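Long-range contacts in chitin oligosaccharide binding protein NagB2 (Paenibacillus sp. FPU-7, PDB 7EHU), which binds short chitin oligosaccharides such as N,N'-diacetylchitobiose and its trimer, probably delivering them to a membrane transporter for uptake: residues K156-A161 and A269-D274; K397-Q402 and V418-K423. All blocks are in the same frame, centred on the assembly; numbering follows the deposited sequence.

How the interactions relate
Interaction 1 joins the short helix 155-160 to segment 269-274, which leads into strand 271-275, whereas interaction 2 pairs the last two helices of the chain, 394-408 and 414-430. The two are separate: their centres lie 31 Å apart, their nearest atoms about 12 Å, and along the chain interaction 1 closes before interaction 2 opens. Helix 197-212 stands near both, meeting Phe273 and Asp274 of the strand in interaction 1 and Leu400 and Glu401 in interaction 2. In interaction 2 the side chain of Leu400 is about 10 Å from a bound N-acetylglucosamine.

Interaction 1 (K156-A161 and A269-D274); sequences KLFADA and AAMLFD
Phe158 has the largest share of this contact, reaching from within the short helix 155-160 to the backbone and side chains of Ala270 and Met271. From CB its ring reaches across to these two residues. Phe158 CD1 approaches Ala270 CB at 4.1 Å. One atom further, Phe158 CE1 lies 3.9 Å from Ala270 CB and also comes within 3.7 Å of Ala270 O. At the tip, Phe158 CZ meets the methyl CE of Met271 at 3.8 Å. Met271 bends at chi3 (89°) to bring that methyl to the ring, and the two side chains cross at about a right angle. Beside the phenylalanine, Leu157 sends CD1 to within 3.6 Å of Ala269 O, while Leu157 CB faces Ala270 CB at 4.4 Å. The small methyl of Ala270 thus touches both Leu157 and Phe158. All five residues that touch are buried, and side-chain carbons pack on methyls and on two backbone carbonyls. Tyr153 also meets the Phe158 ring, and helix 170-182 packs on Ala270 and Met271. Asn154, whose side chain accepts a hydrogen bond from Leu157 N, has a backbone bond to Ala270, tying the helix start to the strand. The arrangement is a helix following directly on strand 138-154 and packing against the antiparallel neighbour of that strand, within the alpha/beta fold of a bacterial extracellular solute-binding protein.

Interaction 2 (K397-Q402 and V418-K423); sequences KVTLEQ and VEKMQK
Bends at chi2 and chi3 (-56°) curl the Met421 side chain against the opposite helix, while Leu400 places CG anti to its backbone N (chi1 -173°) and crosses the methionine at about a right angle. The sulfur lies against the helix backbone itself, with Met421 SD 3.6 Å from Leu400 CA and as near to Leu400 N. The methyl continues past it, Met421 CE resting 3.8 Å from Leu400 CB, and further back Met421 CG meets Leu400 CD1 at 3.9 Å. The Thr399 and Met421 side chains pass in opposite senses, with Thr399 CG2 3.8 Å from Met421 SD. The same methyl touches the aliphatic part of the extended Lys420 chain, Thr399 CG2 to Lys420 CE being 4.1 Å. Polar ends are served within helix 394-408: Thr399 OG1 bonds to Lys395 O, and Lys420 NZ reaches Ser403 OG and forms a salt bridge with Glu406. An alanine in place of Met421 would probably open a gap beside Leu400 and leave the Thr399 methyl without its sulfur neighbour. Phe388, Asn201 and Phe236 also touch Leu400, joining the pair to the body of the protein. The two segments run nearly antiparallel, at 164° with axes 9.9 Å apart, as in a helical hairpin; here it is formed by the last two helices of the chain.

Interaction 1 (K156-A161 and A269-D274)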
ATOM      1  N   LYS A 156     -22.770 -10.392  -5.855  1.00 12.77           N
ATOM      2  CA  LYS A 156     -24.228 -10.290  -5.765  1.00 14.07           C
ATOM      3  C   LYS A 156     -24.725  -9.000  -6.399  1.00 12.13           C
ATOM      4  O   LYS A 156     -25.665  -9.015  -7.193  1.00 12.74           O
ATOM      5  CB  LYS A 156     -24.631 -10.342  -4.286  1.00 17.57           C
ATOM      6  CG  LYS A 156     -26.093 -10.466  -3.899  1.00 22.90           C
ATOM      7  CD  LYS A 156     -26.604  -9.052  -3.813  1.00 26.22           C
ATOM      8  CE  LYS A 156     -27.958  -8.878  -3.187  1.00 25.91           C
ATOM      9  NZ  LYS A 156     -28.411  -7.423  -3.232  1.00 20.63           N
ATOM     10  N   LEU A 157     -24.117  -7.864  -6.046  1.00 11.29           N
ATOM     11  CA  LEU A 157     -24.553  -6.604  -6.630  1.00 11.30           C
ATOM     12  C   LEU A 157     -24.298  -6.583  -8.129  1.00 11.68           C
ATOM     13  O   LEU A 157     -25.108  -6.053  -8.894  1.00 12.81           O
ATOM     14  CB  LEU A 157     -23.850  -5.434  -5.946  1.00 10.93           C
ATOM     15  CG  LEU A 157     -24.237  -5.172  -4.494  1.00 11.62           C
ATOM     16  CD1 LEU A 157     -23.346  -4.085  -3.915  1.00 12.13           C
ATOM     17  CD2 LEU A 157     -25.716  -4.795  -4.333  1.00 12.38           C
ATOM     18  N   PHE A 158     -23.169  -7.141  -8.578  1.00 11.70           N
ATOM     19  CA  PHE A 158     -22.938  -7.244 -10.014  1.00 12.09           C
ATOM     20  C   PHE A 158     -24.067  -8.027 -10.680  1.00 12.74           C
ATOM     21  O   PHE A 158     -24.630  -7.585 -11.681  1.00 13.70           O
ATOM     22  CB  PHE A 158     -21.574  -7.896 -10.314  1.00 11.76           C
ATOM     23  CG  PHE A 158     -20.418  -6.921 -10.449  1.00 11.90           C
ATOM     24  CD1 PHE A 158     -20.245  -5.877  -9.548  1.00 11.86           C
ATOM     25  CD2 PHE A 158     -19.478  -7.068 -11.461  1.00 13.28           C
ATOM     26  CE1 PHE A 158     -19.159  -5.011  -9.649  1.00 12.50           C
ATOM     27  CE2 PHE A 158     -18.402  -6.193 -11.575  1.00 12.95           C
ATOM     28  CZ  PHE A 158     -18.259  -5.151 -10.677  1.00 12.44           C
ATOM     29  N   ALA A 159     -24.411  -9.195 -10.124  1.00 12.83           N
ATOM     30  CA  ALA A 159     -25.518  -9.989 -10.668  1.00 13.68           C
ATOM     31  C   ALA A 159     -26.838  -9.220 -10.635  1.00 14.22           C
ATOM     32  O   ALA A 159     -27.631  -9.301 -11.584  1.00 15.14           O
ATOM     33  CB  ALA A 159     -25.648 -11.314  -9.912  1.00 14.21           C
ATOM     34  N   ASP A 160     -27.079  -8.446  -9.565  1.00 14.38           N
ATOM     35  CA  ASP A 160     -28.293  -7.635  -9.518  1.00 15.22           C
ATOM     36  C   ASP A 160     -28.386  -6.707 -10.725  1.00 15.33           C
ATOM     37  O   ASP A 160     -29.488  -6.413 -11.205  1.00 17.04           O
ATOM     38  CB  ASP A 160     -28.325  -6.786  -8.244  1.00 15.70           C
ATOM     39  CG  ASP A 160     -28.522  -7.599  -6.967  1.00 16.10           C
ATOM     40  OD1 ASP A 160     -29.013  -8.743  -7.028  1.00 16.52           O
ATOM     41  OD2 ASP A 160     -28.221  -7.056  -5.882  1.00 17.28           O
ATOM     42  N   ALA A 161     -27.246  -6.218 -11.208  1.00 14.75           N
ATOM     43  CA  ALA A 161     -27.186  -5.294 -12.332  1.00 15.64           C
ATOM     44  C   ALA A 161     -26.997  -6.002 -13.664  1.00 16.58           C
ATOM     45  O   ALA A 161     -26.778  -5.335 -14.679  1.00 17.75           O
ATOM     46  CB  ALA A 161     -26.056  -4.275 -12.123  1.00 15.97           C
ATOM     47  N   ALA A 269     -21.734  -0.413  -1.840  1.00 12.34           N
ATOM     48  CA  ALA A 269     -21.159  -0.054  -3.128  1.00 12.28           C
ATOM     49  C   ALA A 269     -20.645  -1.331  -3.770  1.00 11.67           C
ATOM     50  O   ALA A 269     -20.304  -2.284  -3.077  1.00 12.63           O
ATOM     51  CB  ALA A 269     -20.001   0.928  -2.995  1.00 13.15           C
ATOM     52  N   ALA A 270     -20.566  -1.345  -5.098  1.00 11.06           N
ATOM     53  CA  ALA A 270     -20.328  -2.599  -5.810  1.00 10.98           C
ATOM     54  C   ALA A 270     -18.864  -3.028  -5.893  1.00 10.54           C
ATOM     55  O   ALA A 270     -18.602  -4.214  -6.100  1.00 10.55           O
ATOM     56  CB  ALA A 270     -20.892  -2.502  -7.228  1.00 12.09           C
ATOM     57  N   MET A 271     -17.912  -2.112  -5.763  1.00  9.92           N
ATOM     58  CA  MET A 271     -16.504  -2.476  -5.839  1.00  9.90           C
ATOM     59  C   MET A 271     -15.673  -1.481  -5.055  1.00  9.47           C
ATOM     60  O   MET A 271     -16.145  -0.418  -4.654  1.00  9.79           O
ATOM     61  CB  MET A 271     -16.020  -2.586  -7.288  1.00 10.09           C
ATOM     62  CG  MET A 271     -15.973  -1.256  -8.016  1.00 11.54           C
ATOM     63  SD  MET A 271     -15.812  -1.399  -9.817  1.00 12.55           S
ATOM     64  CE  MET A 271     -17.538  -1.475 -10.259  1.00 13.58           C
ATOM     65  N   LEU A 272     -14.409  -1.842  -4.866  1.00  9.53           N
ATOM     66  CA  LEU A 272     -13.476  -1.076  -4.044  1.00  9.29           C
ATOM     67  C   LEU A 272     -12.083  -1.310  -4.596  1.00  8.63           C
ATOM     68  O   LEU A 272     -11.655  -2.463  -4.680  1.00  9.08           O
ATOM     69  CB  LEU A 272     -13.539  -1.573  -2.597  1.00  9.12           C
ATOM     70  CG  LEU A 272     -12.562  -0.933  -1.614  1.00  9.10           C
ATOM     71  CD1 LEU A 272     -13.099   0.423  -1.151  1.00 10.37           C
ATOM     72  CD2 LEU A 272     -12.331  -1.807  -0.427  1.00  9.91           C
ATOM     73  N   PHE A 273     -11.383  -0.252  -4.980  1.00  8.99           N
ATOM     74  CA  PHE A 273     -10.003  -0.370  -5.422  1.00  9.00           C
ATOM     75  C   PHE A 273      -9.102  -0.231  -4.201  1.00  9.01           C
ATOM     76  O   PHE A 273      -9.124   0.808  -3.527  1.00  9.82           O
ATOM     77  CB  PHE A 273      -9.661   0.670  -6.499  1.00  9.16           C
ATOM     78  CG  PHE A 273      -8.394   0.332  -7.220  1.00  8.59           C
ATOM     79  CD1 PHE A 273      -8.420  -0.529  -8.298  1.00  9.11           C
ATOM     80  CD2 PHE A 273      -7.167   0.786  -6.769  1.00  9.01           C
ATOM     81  CE1 PHE A 273      -7.254  -0.907  -8.936  1.00  9.56           C
ATOM     82  CE2 PHE A 273      -5.989   0.386  -7.402  1.00  9.81           C
ATOM     83  CZ  PHE A 273      -6.029  -0.444  -8.482  1.00  9.62           C
ATOM     84  N   ASP A 274      -8.377  -1.287  -3.865  1.00  8.91           N
ATOM     85  CA  ASP A 274      -7.629  -1.275  -2.617  1.00  8.28           C
ATOM     86  C   ASP A 274      -6.490  -2.273  -2.692  1.00  8.48           C
ATOM     87  O   ASP A 274      -6.409  -3.099  -3.611  1.00  8.54           O
ATOM     88  CB  ASP A 274      -8.558  -1.596  -1.435  1.00  8.49           C
ATOM     89  CG  ASP A 274      -8.193  -0.859  -0.162  1.00  8.95           C
ATOM     90  OD1 ASP A 274      -6.989  -0.569   0.059  1.00  9.07           O
ATOM     91  OD2 ASP A 274      -9.092  -0.643   0.656  1.00 10.59           O
TER

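Interaction 2 (K397-Q402 and V418-K423)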
ATOM      1  N   LYS A 397       4.417  13.412  -3.865  1.00 10.39           N
ATOM      2  CA  LYS A 397       3.313  12.565  -3.429  1.00 10.58           C
ATOM      3  C   LYS A 397       2.233  13.374  -2.719  1.00 11.41           C
ATOM      4  O   LYS A 397       1.042  13.245  -3.031  1.00 11.21           O
ATOM      5  CB  LYS A 397       3.819  11.460  -2.501  1.00 10.71           C
ATOM      6  CG  LYS A 397       2.754  10.518  -2.023  1.00 10.29           C
ATOM      7  CD  LYS A 397       3.235   9.611  -0.900  1.00 10.10           C
ATOM      8  CE  LYS A 397       3.246  10.294   0.439  1.00 10.69           C
ATOM      9  NZ  LYS A 397       3.659   9.344   1.482  1.00 12.08           N
ATOM     10  N   VAL A 398       2.621  14.172  -1.721  1.00 12.06           N
ATOM     11  CA  VAL A 398       1.642  14.931  -0.943  0.58 12.92           C
ATOM     12  C   VAL A 398       0.922  15.943  -1.833  1.00 12.58           C
ATOM     13  O   VAL A 398      -0.284  16.186  -1.691  1.00 13.17           O
ATOM     14  CB  VAL A 398       2.348  15.562   0.277  0.58 15.36           C
ATOM     15  CG1 VAL A 398       1.437  16.497   1.057  0.58 15.68           C
ATOM     16  CG2 VAL A 398       2.876  14.464   1.209  0.58 16.22           C
ATOM     17  N   THR A 399       1.639  16.536  -2.786  1.00 12.21           N
ATOM     18  CA  THR A 399       0.988  17.448  -3.716  1.00 13.18           C
ATOM     19  C   THR A 399      -0.043  16.716  -4.568  1.00 12.60           C
ATOM     20  O   THR A 399      -1.123  17.256  -4.843  1.00 13.78           O
ATOM     21  CB  THR A 399       2.042  18.129  -4.584  1.00 15.19           C
ATOM     22  OG1 THR A 399       2.958  18.854  -3.754  1.00 15.91           O
ATOM     23  CG2 THR A 399       1.411  19.113  -5.553  1.00 16.25           C
ATOM     24  N   LEU A 400       0.259  15.489  -5.011  1.00 11.59           N
ATOM     25  CA  LEU A 400      -0.739  14.749  -5.783  1.00 11.60           C
ATOM     26  C   LEU A 400      -1.968  14.446  -4.937  1.00 11.05           C
ATOM     27  O   LEU A 400      -3.099  14.540  -5.422  1.00 11.67           O
ATOM     28  CB  LEU A 400      -0.159  13.463  -6.360  1.00 11.88           C
ATOM     29  CG  LEU A 400      -1.088  12.729  -7.324  1.00 12.52           C
ATOM     30  CD1 LEU A 400      -1.389  13.557  -8.576  1.00 12.88           C
ATOM     31  CD2 LEU A 400      -0.512  11.382  -7.708  1.00 13.62           C
ATOM     32  N   GLU A 401      -1.772  14.065  -3.670  1.00 11.21           N
ATOM     33  CA  GLU A 401      -2.897  13.813  -2.767  1.00 11.40           C
ATOM     34  C   GLU A 401      -3.828  15.015  -2.694  1.00 11.94           C
ATOM     35  O   GLU A 401      -5.052  14.885  -2.845  1.00 13.07           O
ATOM     36  CB  GLU A 401      -2.379  13.467  -1.367  1.00 11.31           C
ATOM     37  CG  GLU A 401      -1.669  12.155  -1.315  1.00 10.71           C
ATOM     38  CD  GLU A 401      -0.924  11.897  -0.020  1.00 12.12           C
ATOM     39  OE1 GLU A 401      -1.014  12.722   0.928  1.00 14.34           O
ATOM     40  OE2 GLU A 401      -0.240  10.861   0.061  1.00 11.57           O
ATOM     41  N   GLN A 402      -3.266  16.195  -2.433  1.00 12.62           N
ATOM     42  CA  GLN A 402      -4.082  17.407  -2.406  1.00 14.29           C
ATOM     43  C   GLN A 402      -4.754  17.644  -3.745  1.00 13.74           C
ATOM     44  O   GLN A 402      -5.923  18.061  -3.802  1.00 14.77           O
ATOM     45  CB  GLN A 402      -3.191  18.621  -2.114  1.00 18.09           C
ATOM     46  CG  GLN A 402      -2.601  18.717  -0.725  1.00 24.48           C
ATOM     47  CD  GLN A 402      -3.609  18.506   0.384  1.00 29.90           C
ATOM     48  OE1 GLN A 402      -3.535  17.526   1.121  1.00 32.73           O
ATOM     49  NE2 GLN A 402      -4.546  19.442   0.524  1.00 31.43           N
ATOM     50  N   VAL A 418      -2.182  18.434 -13.873  1.00 16.27           N
ATOM     51  CA  VAL A 418      -0.890  17.960 -14.360  1.00 16.36           C
ATOM     52  C   VAL A 418       0.107  19.117 -14.435  1.00 16.70           C
ATOM     53  O   VAL A 418       1.309  18.915 -14.240  1.00 16.29           O
ATOM     54  CB  VAL A 418      -0.994  17.166 -15.681  1.00 17.02           C
ATOM     55  CG1 VAL A 418      -1.776  15.841 -15.482  1.00 16.66           C
ATOM     56  CG2 VAL A 418      -1.619  18.006 -16.807  1.00 18.62           C
ATOM     57  N   GLU A 419      -0.368  20.340 -14.708  1.00 18.23           N
ATOM     58  CA  GLU A 419       0.512  21.509 -14.704  1.00 19.85           C
ATOM     59  C   GLU A 419       1.098  21.739 -13.311  1.00 18.24           C
ATOM     60  O   GLU A 419       2.310  21.961 -13.154  1.00 19.06           O
ATOM     61  CB  GLU A 419      -0.269  22.745 -15.195  1.00 22.80           C
ATOM     62  CG  GLU A 419       0.484  24.072 -15.143  1.00 27.14           C
ATOM     63  CD  GLU A 419      -0.402  25.304 -15.397  1.00 31.51           C
ATOM     64  OE1 GLU A 419      -1.415  25.510 -14.693  1.00 32.43           O
ATOM     65  OE2 GLU A 419      -0.069  26.081 -16.310  1.00 34.55           O
ATOM     66  N   LYS A 420       0.241  21.690 -12.287  1.00 18.22           N
ATOM     67  CA  LYS A 420       0.691  21.850 -10.907  1.00 18.68           C
ATOM     68  C   LYS A 420       1.666  20.743 -10.521  1.00 17.55           C
ATOM     69  O   LYS A 420       2.690  20.998  -9.877  1.00 18.42           O
ATOM     70  CB  LYS A 420      -0.545  21.856  -9.999  1.00 20.62           C
ATOM     71  CG  LYS A 420      -0.321  22.010  -8.498  1.00 23.99           C
ATOM     72  CD  LYS A 420      -1.672  21.926  -7.767  1.00 26.19           C
ATOM     73  CE  LYS A 420      -1.535  21.804  -6.252  1.00 27.86           C
ATOM     74  NZ  LYS A 420      -2.780  21.249  -5.584  1.00 29.15           N
ATOM     75  N   MET A 421       1.385  19.515 -10.943  1.00 16.21           N
ATOM     76  CA  MET A 421       2.258  18.392 -10.617  1.00 14.62           C
ATOM     77  C   MET A 421       3.613  18.533 -11.272  1.00 14.61           C
ATOM     78  O   MET A 421       4.638  18.262 -10.645  1.00 14.67           O
ATOM     79  CB  MET A 421       1.593  17.089 -11.031  1.00 14.24           C
ATOM     80  CG  MET A 421       0.464  16.620 -10.156  1.00 14.00           C
ATOM     81  SD  MET A 421       0.862  16.603  -8.370  1.00 14.14           S
ATOM     82  CE  MET A 421       2.260  15.620  -8.296  1.00 15.21           C
ATOM     83  N   GLN A 422       3.655  18.967 -12.527  1.00 15.63           N
ATOM     84  CA  GLN A 422       4.964  19.099 -13.160  1.00 16.21           C
ATOM     85  C   GLN A 422       5.758  20.254 -12.559  1.00 16.61           C
ATOM     86  O   GLN A 422       6.989  20.177 -12.469  1.00 16.53           O
ATOM     87  CB  GLN A 422       4.839  19.258 -14.676  1.00 17.39           C
ATOM     88  CG  GLN A 422       6.166  19.081 -15.421  1.00 17.76           C
ATOM     89  CD  GLN A 422       6.838  17.751 -15.094  1.00 17.84           C
ATOM     90  OE1 GLN A 422       6.171  16.732 -14.963  1.00 18.43           O
ATOM     91  NE2 GLN A 422       8.157  17.760 -14.954  1.00 18.20           N
ATOM     92  N   LYS A 423       5.079  21.310 -12.098  1.00 17.31           N
ATOM     93  CA  LYS A 423       5.779  22.396 -11.421  1.00 19.08           C
ATOM     94  C   LYS A 423       6.473  21.880 -10.167  1.00 17.50           C
ATOM     95  O   LYS A 423       7.661  22.149  -9.946  1.00 17.98           O
ATOM     96  CB  LYS A 423       4.793  23.521 -11.095  1.00 21.89           C
ATOM     97  CG  LYS A 423       5.428  24.766 -10.488  1.00 25.50           C
ATOM     98  CD  LYS A 423       4.378  25.854 -10.221  1.00 28.88           C
ATOM     99  CE  LYS A 423       4.785  26.789  -9.070  1.00 32.24           C
ATOM    100  NZ  LYS A 423       6.248  26.730  -8.760  1.00 33.97           N
TER